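PDB 3EC6: general stress protein 26 from Bacillus anthracis, which is of unknown function but binds flavin-adenine dinucleotide and probably acts as a flavin-dependent protein of the pyridoxamine 5'-phosphate oxidase family. Local coordinates for residues I53-L66 against D76-E88. Sequence-based numbering, arbitrary orientation. Where two conformers were deposited one is given.
Sequences ITDIENNPNVHVLL and DYIEVEGLASIEE. With FAD (flavin-adenine dinucleotide), chain B.
H63 reaches diagonally across the strand pair to E79, two positions from its direct partner E81, and H63 NE2 donates to E79 OE1 at 2.9 Å in a fairly straight bond. The carboxylate oxygen lies at the ring edge, in the imidazole plane, yet the nitrogen meets OE1 on its anti side and 31° out of the carboxylate plane; the two planes are turned 55° apart. With CG anti to the backbone N (chi1 -178°), the ring is carried over V80 O, which sits against one face. E79 extends beyond CG, and E79 CG runs alongside L65, 3.5 Å from L65 CD2. E79 OE1 also accepts from FAD O2B, and E79 OE2 accepts from FAD O3B at 2.7 Å, so both carboxylate oxygens grip the adenosine ribose while H63 restrains one of them. Y77, from the same strand, sets its ring obliquely against the flavin methyl C8M.

Strands 61-66 and 77-87 form an antiparallel hairpin in the curled sheet of the split-barrel flavin-binding fold of this family, and the second subunit completes the site: its H29 meets the H63 ring and also binds FAD.

On the opposite face of the sheet, V64 and V80 oppose CB to CB at 3.9 Å, both packing on L42, while L66 CB lies 4.1 Å from I78 CG1. G82 has no side chain beside V62, whose CG1 instead leans to A84 CB. A84 CB also receives CG2 and CD1 of I56, each at 3.7 Å, bringing helix 51-58 onto the strand. P60 O, after the helix, accepts from A84 N; farther along strand 77-87, the CD1 methyls of I53 and I86 press together at 3.4 Å, tighter than usual carbon contact.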
ATOM      1  N   ILE A  53      11.026  -6.021   8.867  1.00 14.87           N
ATOM      2  CA  ILE A  53      12.181  -5.630   9.649  1.00 14.80           C
ATOM      3  C   ILE A  53      13.459  -5.816   8.855  1.00 14.04           C
ATOM      4  O   ILE A  53      14.313  -4.949   8.875  1.00 13.91           O
ATOM      5  CB  ILE A  53      12.243  -6.390  11.008  1.00 14.56           C
ATOM      6  CG1 ILE A  53      10.967  -6.198  11.867  1.00 17.62           C
ATOM      7  CG2 ILE A  53      13.525  -6.035  11.769  1.00 15.19           C
ATOM      8  CD1 ILE A  53      10.647  -4.805  12.292  1.00 18.42           C
ATOM      9  N   THR A  54      13.616  -6.951   8.143  1.00 13.57           N
ATOM     10  CA  THR A  54      14.766  -7.127   7.273  1.00 13.12           C
ATOM     11  C   THR A  54      14.845  -6.076   6.160  1.00 12.22           C
ATOM     12  O   THR A  54      15.942  -5.616   5.828  1.00 15.22           O
ATOM     13  CB  THR A  54      14.736  -8.539   6.648  1.00 13.20           C
ATOM     14  OG1 THR A  54      14.679  -9.467   7.736  1.00 12.97           O
ATOM     15  CG2 THR A  54      16.003  -8.827   5.806  1.00 14.85           C
ATOM     16  N   ASP A  55      13.674  -5.717   5.612  1.00 14.03           N
ATOM     17  CA  ASP A  55      13.597  -4.684   4.558  1.00 14.91           C
ATOM     18  C   ASP A  55      14.221  -3.426   5.123  1.00 16.02           C
ATOM     19  O   ASP A  55      15.136  -2.853   4.499  1.00 14.75           O
ATOM     20  CB  ASP A  55      12.170  -4.336   4.138  1.00 14.00           C
ATOM     21  CG  ASP A  55      11.471  -5.435   3.415  1.00 14.32           C
ATOM     22  OD1 ASP A  55      12.136  -6.404   2.937  1.00 14.39           O
ATOM     23  OD2 ASP A  55      10.245  -5.326   3.307  1.00 17.05           O
ATOM     24  N   ILE A  56      13.699  -3.024   6.295  1.00 16.84           N
ATOM     25  CA  ILE A  56      14.076  -1.733   6.934  1.00 19.70           C
ATOM     26  C   ILE A  56      15.567  -1.805   7.229  1.00 20.02           C
ATOM     27  O   ILE A  56      16.277  -0.851   7.001  1.00 21.01           O
ATOM     28  CB  ILE A  56      13.165  -1.351   8.145  1.00 19.09           C
ATOM     29  CG1 ILE A  56      11.749  -0.998   7.637  1.00 17.48           C
ATOM     30  CG2 ILE A  56      13.736  -0.198   9.039  1.00 22.35           C
ATOM     31  CD1 ILE A  56      10.682  -0.902   8.710  1.00 22.57           C
ATOM     32  N   GLU A  57      16.028  -2.947   7.745  0.50 20.59           N
ATOM     33  CA  GLU A  57      17.475  -3.211   7.912  0.50 20.71           C
ATOM     34  C   GLU A  57      18.303  -2.904   6.673  0.50 21.03           C
ATOM     35  O   GLU A  57      19.465  -2.474   6.768  0.50 21.80           O
ATOM     36  CB  GLU A  57      17.737  -4.677   8.343  0.50 20.49           C
ATOM     37  CG  GLU A  57      17.382  -5.019   9.779  0.50 19.62           C
ATOM     38  CD  GLU A  57      17.403  -6.532  10.066  0.50 18.34           C
ATOM     39  OE1 GLU A  57      17.969  -7.301   9.273  0.50 20.33           O
ATOM     40  OE2 GLU A  57      16.888  -6.941  11.114  0.50 19.26           O
ATOM     41  N   ASN A  58      17.738  -3.138   5.490  1.00 21.05           N
ATOM     42  CA  ASN A  58      18.465  -2.906   4.225  1.00 20.76           C
ATOM     43  C   ASN A  58      18.268  -1.499   3.531  1.00 18.15           C
ATOM     44  O   ASN A  58      19.122  -0.963   2.831  1.00 19.49           O
ATOM     45  CB  ASN A  58      18.166  -4.093   3.282  1.00 21.27           C
ATOM     46  CG  ASN A  58      18.843  -5.401   3.763  1.00 25.08           C
ATOM     47  OD1 ASN A  58      20.098  -5.504   3.768  1.00 31.47           O
ATOM     48  ND2 ASN A  58      18.043  -6.383   4.183  1.00 27.76           N
ATOM     49  N   ASN A  59      17.150  -0.870   3.829  1.00 15.15           N
ATOM     50  CA  ASN A  59      16.872   0.434   3.282  1.00 11.23           C
ATOM     51  C   ASN A  59      15.866   1.014   4.240  1.00 10.19           C
ATOM     52  O   ASN A  59      14.767   0.509   4.372  1.00 11.01           O
ATOM     53  CB  ASN A  59      16.247   0.309   1.858  1.00 11.97           C
ATOM     54  CG  ASN A  59      15.936   1.652   1.221  1.00 11.09           C
ATOM     55  OD1 ASN A  59      15.627   2.641   1.903  1.00  9.72           O
ATOM     56  ND2 ASN A  59      15.904   1.689  -0.102  1.00 11.18           N
ATOM     57  N   PRO A  60      16.225   2.126   4.926  1.00  9.62           N
ATOM     58  CA  PRO A  60      15.325   2.596   5.976  1.00  8.91           C
ATOM     59  C   PRO A  60      14.122   3.449   5.499  1.00  7.52           C
ATOM     60  O   PRO A  60      13.282   3.835   6.325  1.00  8.01           O
ATOM     61  CB  PRO A  60      16.240   3.500   6.844  1.00  9.55           C
ATOM     62  CG  PRO A  60      17.218   4.065   5.916  1.00  9.53           C
ATOM     63  CD  PRO A  60      17.477   2.916   4.850  1.00 10.68           C
ATOM     64  N   ASN A  61      14.069   3.742   4.200  1.00  8.09           N
ATOM     65  CA  ASN A  61      13.004   4.630   3.670  1.00  7.05           C
ATOM     66  C   ASN A  61      11.707   3.870   3.561  1.00  7.41           C
ATOM     67  O   ASN A  61      11.678   2.779   2.986  1.00  7.61           O
ATOM     68  CB  ASN A  61      13.375   5.116   2.280  1.00  7.86           C
ATOM     69  CG  ASN A  61      14.584   6.008   2.299  1.00  7.37           C
ATOM     70  OD1 ASN A  61      15.710   5.540   2.089  1.00 10.49           O
ATOM     71  ND2 ASN A  61      14.372   7.256   2.579  1.00  6.38           N
ATOM     72  N   VAL A  62      10.668   4.437   4.156  1.00  6.75           N
ATOM     73  CA  VAL A  62       9.341   3.775   4.126  1.00  5.40           C
ATOM     74  C   VAL A  62       8.284   4.761   3.729  1.00  7.29           C
ATOM     75  O   VAL A  62       8.489   5.966   3.711  1.00  6.04           O
ATOM     76  CB  VAL A  62       8.965   3.178   5.520  1.00  6.80           C
ATOM     77  CG1 VAL A  62      10.017   2.146   5.936  1.00  7.53           C
ATOM     78  CG2 VAL A  62       8.784   4.267   6.592  1.00  8.22           C
ATOM     79  N   HIS A  63       7.140   4.233   3.343  1.00  7.05           N
ATOM     80  CA  HIS A  63       6.021   5.061   2.891  1.00  7.93           C
ATOM     81  C   HIS A  63       4.780   4.506   3.591  1.00  8.01           C
ATOM     82  O   HIS A  63       4.633   3.289   3.732  1.00  9.05           O
ATOM     83  CB  HIS A  63       5.909   4.930   1.377  1.00  8.46           C
ATOM     84  CG  HIS A  63       4.839   5.773   0.775  1.00  9.88           C
ATOM     85  ND1 HIS A  63       3.523   5.340   0.714  1.00 15.30           N
ATOM     86  CD2 HIS A  63       4.854   7.034   0.293  1.00 15.59           C
ATOM     87  CE1 HIS A  63       2.788   6.285   0.155  1.00 14.54           C
ATOM     88  NE2 HIS A  63       3.566   7.328  -0.114  1.00 14.48           N
ATOM     89  N   VAL A  64       3.911   5.381   4.071  1.00  6.82           N
ATOM     90  CA  VAL A  64       2.660   4.999   4.758  1.00  5.95           C
ATOM     91  C   VAL A  64       1.479   5.653   4.074  1.00  7.08           C
ATOM     92  O   VAL A  64       1.526   6.815   3.777  1.00  7.87           O
ATOM     93  CB  VAL A  64       2.715   5.430   6.244  1.00  6.48           C
ATOM     94  CG1 VAL A  64       1.372   5.185   6.934  1.00  7.64           C
ATOM     95  CG2 VAL A  64       3.822   4.697   6.976  1.00  8.83           C
ATOM     96  N   LEU A  65       0.424   4.863   3.851  1.00  6.51           N
ATOM     97  CA  LEU A  65      -0.905   5.352   3.467  1.00  7.08           C
ATOM     98  C   LEU A  65      -1.804   5.067   4.647  1.00  8.04           C
ATOM     99  O   LEU A  65      -1.855   3.936   5.151  1.00  9.80           O
ATOM    100  CB  LEU A  65      -1.487   4.647   2.220  1.00  9.18           C
ATOM    101  CG  LEU A  65      -0.688   4.822   0.964  1.00 10.54           C
ATOM    102  CD1 LEU A  65      -1.308   3.929  -0.100  1.00 11.24           C
ATOM    103  CD2 LEU A  65      -0.873   6.287   0.516  1.00 15.65           C
ATOM    104  N   LEU A  66      -2.504   6.095   5.140  1.00  8.21           N
ATOM    105  CA  LEU A  66      -3.336   5.898   6.364  1.00 10.31           C
ATOM    106  C   LEU A  66      -4.556   6.801   6.346  1.00 11.43           C
ATOM    107  O   LEU A  66      -4.464   7.967   6.001  1.00 11.56           O
ATOM    108  CB  LEU A  66      -2.502   6.207   7.627  1.00  9.61           C
ATOM    109  CG  LEU A  66      -3.156   6.055   9.004  1.00 12.71           C
ATOM    110  CD1 LEU A  66      -3.416   4.574   9.289  1.00 12.36           C
ATOM    111  CD2 LEU A  66      -2.205   6.610  10.057  1.00 13.67           C
ATOM    112  N   ASP A  76     -10.859  11.324   3.189  0.70 17.78           N
ATOM    113  CA  ASP A  76      -9.540  11.950   3.356  0.70 15.98           C
ATOM    114  C   ASP A  76      -8.527  10.961   3.887  0.70 14.18           C
ATOM    115  O   ASP A  76      -8.872  10.010   4.581  0.70 14.28           O
ATOM    116  CB  ASP A  76      -9.626  13.124   4.324  0.70 16.96           C
ATOM    117  CG  ASP A  76     -10.717  14.095   3.957  0.70 20.63           C
ATOM    118  OD1 ASP A  76     -10.855  14.404   2.762  0.70 22.95           O
ATOM    119  OD2 ASP A  76     -11.445  14.536   4.876  0.70 26.71           O
ATOM    120  N   TYR A  77      -7.262  11.202   3.580  1.00 12.09           N
ATOM    121  CA  TYR A  77      -6.212  10.368   4.118  1.00 10.33           C
ATOM    122  C   TYR A  77      -4.876  11.051   4.028  1.00  9.10           C
ATOM    123  O   TYR A  77      -4.759  12.146   3.441  1.00  8.10           O
ATOM    124  CB  TYR A  77      -6.153   9.011   3.419  1.00 10.47           C
ATOM    125  CG  TYR A  77      -5.832   9.060   1.942  1.00  8.25           C
ATOM    126  CD1 TYR A  77      -4.560   8.742   1.480  1.00  9.96           C
ATOM    127  CD2 TYR A  77      -6.845   9.349   1.002  1.00 13.58           C
ATOM    128  CE1 TYR A  77      -4.270   8.786   0.095  1.00 10.86           C
ATOM    129  CE2 TYR A  77      -6.587   9.384  -0.366  1.00 12.42           C
ATOM    130  CZ  TYR A  77      -5.292   9.060  -0.799  1.00 12.83           C
ATOM    131  OH  TYR A  77      -5.022   9.074  -2.155  1.00 14.05           O
ATOM    132  N   ILE A  78      -3.859  10.381   4.566  1.00  8.34           N
ATOM    133  CA  ILE A  78      -2.501  10.960   4.522  1.00  7.47           C
ATOM    134  C   ILE A  78      -1.508   9.993   3.878  1.00  7.56           C
ATOM    135  O   ILE A  78      -1.717   8.763   3.845  1.00  7.56           O
ATOM    136  CB  ILE A  78      -1.960  11.380   5.913  1.00  8.45           C
ATOM    137  CG1 ILE A  78      -1.819  10.164   6.837  1.00  9.36           C
ATOM    138  CG2 ILE A  78      -2.824  12.517   6.557  1.00  9.15           C
ATOM    139  CD1 ILE A  78      -1.127  10.555   8.167  1.00 11.11           C
ATOM    140  N   GLU A  79      -0.428  10.558   3.373  1.00  8.26           N
ATOM    141  CA  GLU A  79       0.702   9.759   2.912  1.00  7.85           C
ATOM    142  C   GLU A  79       1.882  10.260   3.706  1.00 10.25           C
ATOM    143  O   GLU A  79       2.039  11.474   3.890  1.00 11.75           O
ATOM    144  CB  GLU A  79       1.072  10.106   1.470  1.00 12.42           C
ATOM    145  CG  GLU A  79       0.192   9.663   0.439  1.00 15.14           C
ATOM    146  CD  GLU A  79       0.898   9.909  -0.921  1.00 22.48           C
ATOM    147  OE1 GLU A  79       2.123   9.626  -1.060  1.00 22.84           O
ATOM    148  OE2 GLU A  79       0.204  10.388  -1.832  1.00 25.39           O
ATOM    149  N   VAL A  80       2.695   9.351   4.196  1.00  8.18           N
ATOM    150  CA  VAL A  80       3.852   9.735   5.024  1.00  9.59           C
ATOM    151  C   VAL A  80       5.096   9.136   4.396  1.00 10.61           C
ATOM    152  O   VAL A  80       5.097   7.962   4.057  1.00 12.28           O
ATOM    153  CB  VAL A  80       3.699   9.202   6.463  1.00  8.47           C
ATOM    154  CG1 VAL A  80       4.930   9.539   7.295  1.00 12.23           C
ATOM    155  CG2 VAL A  80       2.333   9.646   7.107  1.00 11.50           C
ATOM    156  N   GLU A  81       6.122   9.969   4.205  1.00  9.86           N
ATOM    157  CA  GLU A  81       7.472   9.519   3.801  1.00  9.99           C
ATOM    158  C   GLU A  81       8.430   9.770   4.949  1.00  9.39           C
ATOM    159  O   GLU A  81       8.426  10.842   5.549  1.00  9.08           O
ATOM    160  CB  GLU A  81       8.009  10.316   2.610  1.00 11.73           C
ATOM    161  CG  GLU A  81       7.131  10.276   1.359  1.00 16.19           C
ATOM    162  CD  GLU A  81       7.546  11.315   0.333  1.00 22.53           C
ATOM    163  OE1 GLU A  81       8.609  11.962   0.475  1.00 25.57           O
ATOM    164  OE2 GLU A  81       6.799  11.508  -0.632  1.00 28.03           O
ATOM    165  N   GLY A  82       9.226   8.773   5.297  1.00  7.82           N
ATOM    166  CA  GLY A  82      10.224   8.999   6.355  1.00  8.17           C
ATOM    167  C   GLY A  82      11.122   7.785   6.493  1.00  8.49           C
ATOM    168  O   GLY A  82      10.994   6.844   5.721  1.00 10.31           O
ATOM    169  N   LEU A  83      12.052   7.850   7.436  0.50  8.25           N
ATOM    170  CA  LEU A  83      12.959   6.736   7.748  0.50  8.75           C
ATOM    171  C   LEU A  83      12.491   5.984   8.981  0.50  9.13           C
ATOM    172  O   LEU A  83      12.017   6.575   9.950  0.50  9.69           O
ATOM    173  CB  LEU A  83      14.392   7.246   7.941  0.50  9.40           C
ATOM    174  CG  LEU A  83      15.220   7.484   6.673  0.50 10.30           C
ATOM    175  CD1 LEU A  83      14.664   8.630   5.819  0.50 12.01           C
ATOM    176  CD2 LEU A  83      16.672   7.756   7.036  0.50 10.85           C
ATOM    177  N   ALA A  84      12.600   4.663   8.911  1.00  8.60           N
ATOM    178  CA  ALA A  84      12.195   3.784   9.963  1.00  9.32           C
ATOM    179  C   ALA A  84      13.399   3.243  10.732  1.00  9.05           C
ATOM    180  O   ALA A  84      14.531   3.133  10.216  1.00 11.12           O
ATOM    181  CB  ALA A  84      11.416   2.622   9.324  1.00  8.85           C
ATOM    182  N   SER A  85      13.133   2.964  12.003  1.00 10.79           N
ATOM    183  CA  SER A  85      14.088   2.248  12.849  1.00 11.36           C
ATOM    184  C   SER A  85      13.300   1.304  13.764  1.00 11.23           C
ATOM    185  O   SER A  85      12.071   1.341  13.811  1.00 12.22           O
ATOM    186  CB  SER A  85      14.930   3.255  13.635  1.00 12.93           C
ATOM    187  OG  SER A  85      14.103   4.042  14.462  1.00 15.24           O
ATOM    188  N   ILE A  86      14.017   0.470  14.511  1.00 11.16           N
ATOM    189  CA  ILE A  86      13.342  -0.477  15.421  1.00 11.53           C
ATOM    190  C   ILE A  86      13.432   0.064  16.828  1.00 12.66           C
ATOM    191  O   ILE A  86      14.492   0.572  17.263  1.00 13.42           O
ATOM    192  CB  ILE A  86      14.004  -1.854  15.312  1.00 11.99           C
ATOM    193  CG1 ILE A  86      13.921  -2.341  13.869  1.00 14.18           C
ATOM    194  CG2 ILE A  86      13.233  -2.896  16.211  1.00 14.64           C
ATOM    195  CD1 ILE A  86      12.602  -2.142  13.211  1.00 17.83           C
ATOM    196  N   GLU A  87      12.322  -0.018  17.554  1.00 10.48           N
ATOM    197  CA  GLU A  87      12.207   0.580  18.886  1.00 12.94           C
ATOM    198  C   GLU A  87      11.794  -0.562  19.816  1.00 11.64           C
ATOM    199  O   GLU A  87      10.816  -1.287  19.553  1.00 11.80           O
ATOM    200  CB  GLU A  87      11.183   1.750  18.848  1.00 13.29           C
ATOM    201  CG  GLU A  87      10.816   2.281  20.231  1.00 17.55           C
ATOM    202  CD  GLU A  87      11.979   2.986  20.922  1.00 18.17           C
ATOM    203  OE1 GLU A  87      12.118   4.207  20.693  1.00 24.22           O
ATOM    204  OE2 GLU A  87      12.705   2.369  21.732  1.00 18.19           O
ATOM    205  N   GLU A  88      12.573  -0.757  20.891  1.00 13.39           N
ATOM    206  CA  GLU A  88      12.255  -1.826  21.833  1.00 13.83           C
ATOM    207  C   GLU A  88      11.924  -1.229  23.221  1.00 13.99           C
ATOM    208  O   GLU A  88      11.878  -1.966  24.196  1.00 15.36           O
ATOM    209  CB  GLU A  88      13.413  -2.833  21.965  1.00 14.30           C
ATOM    210  CG  GLU A  88      13.799  -3.438  20.634  1.00 17.22           C
ATOM    211  CD  GLU A  88      14.397  -4.821  20.733  1.00 21.61           C
ATOM    212  OE1 GLU A  88      13.962  -5.638  21.582  1.00 22.96           O
ATOM    213  OE2 GLU A  88      15.286  -5.106  19.920  1.00 26.01           O
TER
HETATM  214  PA  FAD B 139       0.998  12.080  -9.072  1.00 26.96           P
HETATM  215  O1A FAD B 139       1.802  11.925 -10.355  1.00 26.85           O
HETATM  216  O2A FAD B 139      -0.224  12.969  -9.219  1.00 34.13           O
HETATM  217  O5B FAD B 139       1.866  12.813  -7.891  1.00 25.97           O
HETATM  218  C5B FAD B 139       1.293  12.828  -6.605  1.00 28.89           C
HETATM  219  C4B FAD B 139       2.319  12.115  -5.749  1.00 32.16           C
HETATM  220  O4B FAD B 139       3.456  12.989  -5.592  1.00 35.18           O
HETATM  221  C3B FAD B 139       1.728  11.803  -4.378  1.00 33.26           C
HETATM  222  O3B FAD B 139       1.343  10.431  -4.287  1.00 30.24           O
HETATM  223  C2B FAD B 139       2.828  12.274  -3.427  1.00 35.36           C
HETATM  224  O2B FAD B 139       3.688  11.197  -3.090  1.00 37.96           O
HETATM  225  C1B FAD B 139       3.626  13.310  -4.221  1.00 37.48           C
HETATM  226  N9A FAD B 139       3.117  14.684  -3.980  1.00 42.33           N
HETATM  227  C8A FAD B 139       1.834  15.023  -3.615  1.00 44.46           C
HETATM  228  N7A FAD B 139       1.758  16.370  -3.478  1.00 46.69           N
HETATM  229  C5A FAD B 139       2.961  16.902  -3.763  1.00 44.69           C
HETATM  230  C6A FAD B 139       3.395  18.227  -3.766  1.00 45.58           C
HETATM  231  N6A FAD B 139       2.637  19.158  -3.167  1.00 46.13           N
HETATM  232  N1A FAD B 139       4.719  18.478  -4.089  1.00 46.87           N
HETATM  233  C2A FAD B 139       5.583  17.433  -4.405  1.00 47.16           C
HETATM  234  N3A FAD B 139       5.135  16.115  -4.400  1.00 45.83           N
HETATM  235  C4A FAD B 139       3.835  15.859  -4.083  1.00 43.99           C
HETATM  236  N1  FAD B 139      -5.728   7.678  -9.725  1.00 11.23           N
HETATM  237  C2  FAD B 139      -5.685   7.157 -11.002  1.00 11.46           C
HETATM  238  O2  FAD B 139      -4.998   7.789 -11.809  1.00 12.36           O
HETATM  239  N3  FAD B 139      -6.327   5.983 -11.322  1.00 10.74           N
HETATM  240  C4  FAD B 139      -7.077   5.315 -10.378  1.00 10.94           C
HETATM  241  O4  FAD B 139      -7.665   4.238 -10.686  1.00 11.66           O
HETATM  242  C4X FAD B 139      -7.194   5.861  -9.084  1.00  9.21           C
HETATM  243  N5  FAD B 139      -7.961   5.198  -8.140  1.00  9.25           N
HETATM  244  C5X FAD B 139      -8.067   5.754  -6.872  1.00  9.39           C
HETATM  245  C6  FAD B 139      -8.874   5.069  -5.943  1.00 10.34           C
HETATM  246  C7  FAD B 139      -8.950   5.613  -4.657  1.00 11.03           C
HETATM  247  C7M FAD B 139      -9.819   4.895  -3.651  1.00 12.62           C
HETATM  248  C8  FAD B 139      -8.254   6.791  -4.312  1.00 12.23           C
HETATM  249  C8M FAD B 139      -8.302   7.387  -2.913  1.00 14.67           C
HETATM  250  C9  FAD B 139      -7.417   7.428  -5.236  1.00  9.94           C
HETATM  251  C9A FAD B 139      -7.335   6.909  -6.543  1.00  9.04           C
HETATM  252  N10 FAD B 139      -6.530   7.542  -7.484  1.00  9.82           N
HETATM  253  C10 FAD B 139      -6.482   7.021  -8.776  1.00  9.02           C
HETATM  254  C1' FAD B 139      -5.633   8.696  -7.178  1.00 10.22           C
HETATM  255  C2' FAD B 139      -4.180   8.290  -6.883  1.00  9.39           C
HETATM  256  O2' FAD B 139      -4.111   7.409  -5.759  1.00  9.86           O
HETATM  257  C3' FAD B 139      -3.410   9.560  -6.514  1.00 13.92           C
HETATM  258  O3' FAD B 139      -3.552  10.463  -7.624  1.00 18.61           O
HETATM  259  C4' FAD B 139      -1.939   9.272  -6.247  1.00 17.57           C
HETATM  260  O4' FAD B 139      -1.261  10.415  -5.631  1.00 18.19           O
HETATM  261  C5' FAD B 139      -1.220   8.907  -7.557  1.00 19.01           C
HETATM  262  O5' FAD B 139       0.159   8.707  -7.284  1.00 22.44           O
HETATM  263  P   FAD B 139       1.158   9.312  -8.395  1.00 26.34           P
HETATM  264  O1P FAD B 139       2.598   9.308  -7.893  1.00 31.03           O
HETATM  265  O2P FAD B 139       0.915   8.740  -9.763  1.00 22.94           O
HETATM  266  O3P FAD B 139       0.528  10.783  -8.329  1.00 28.94           O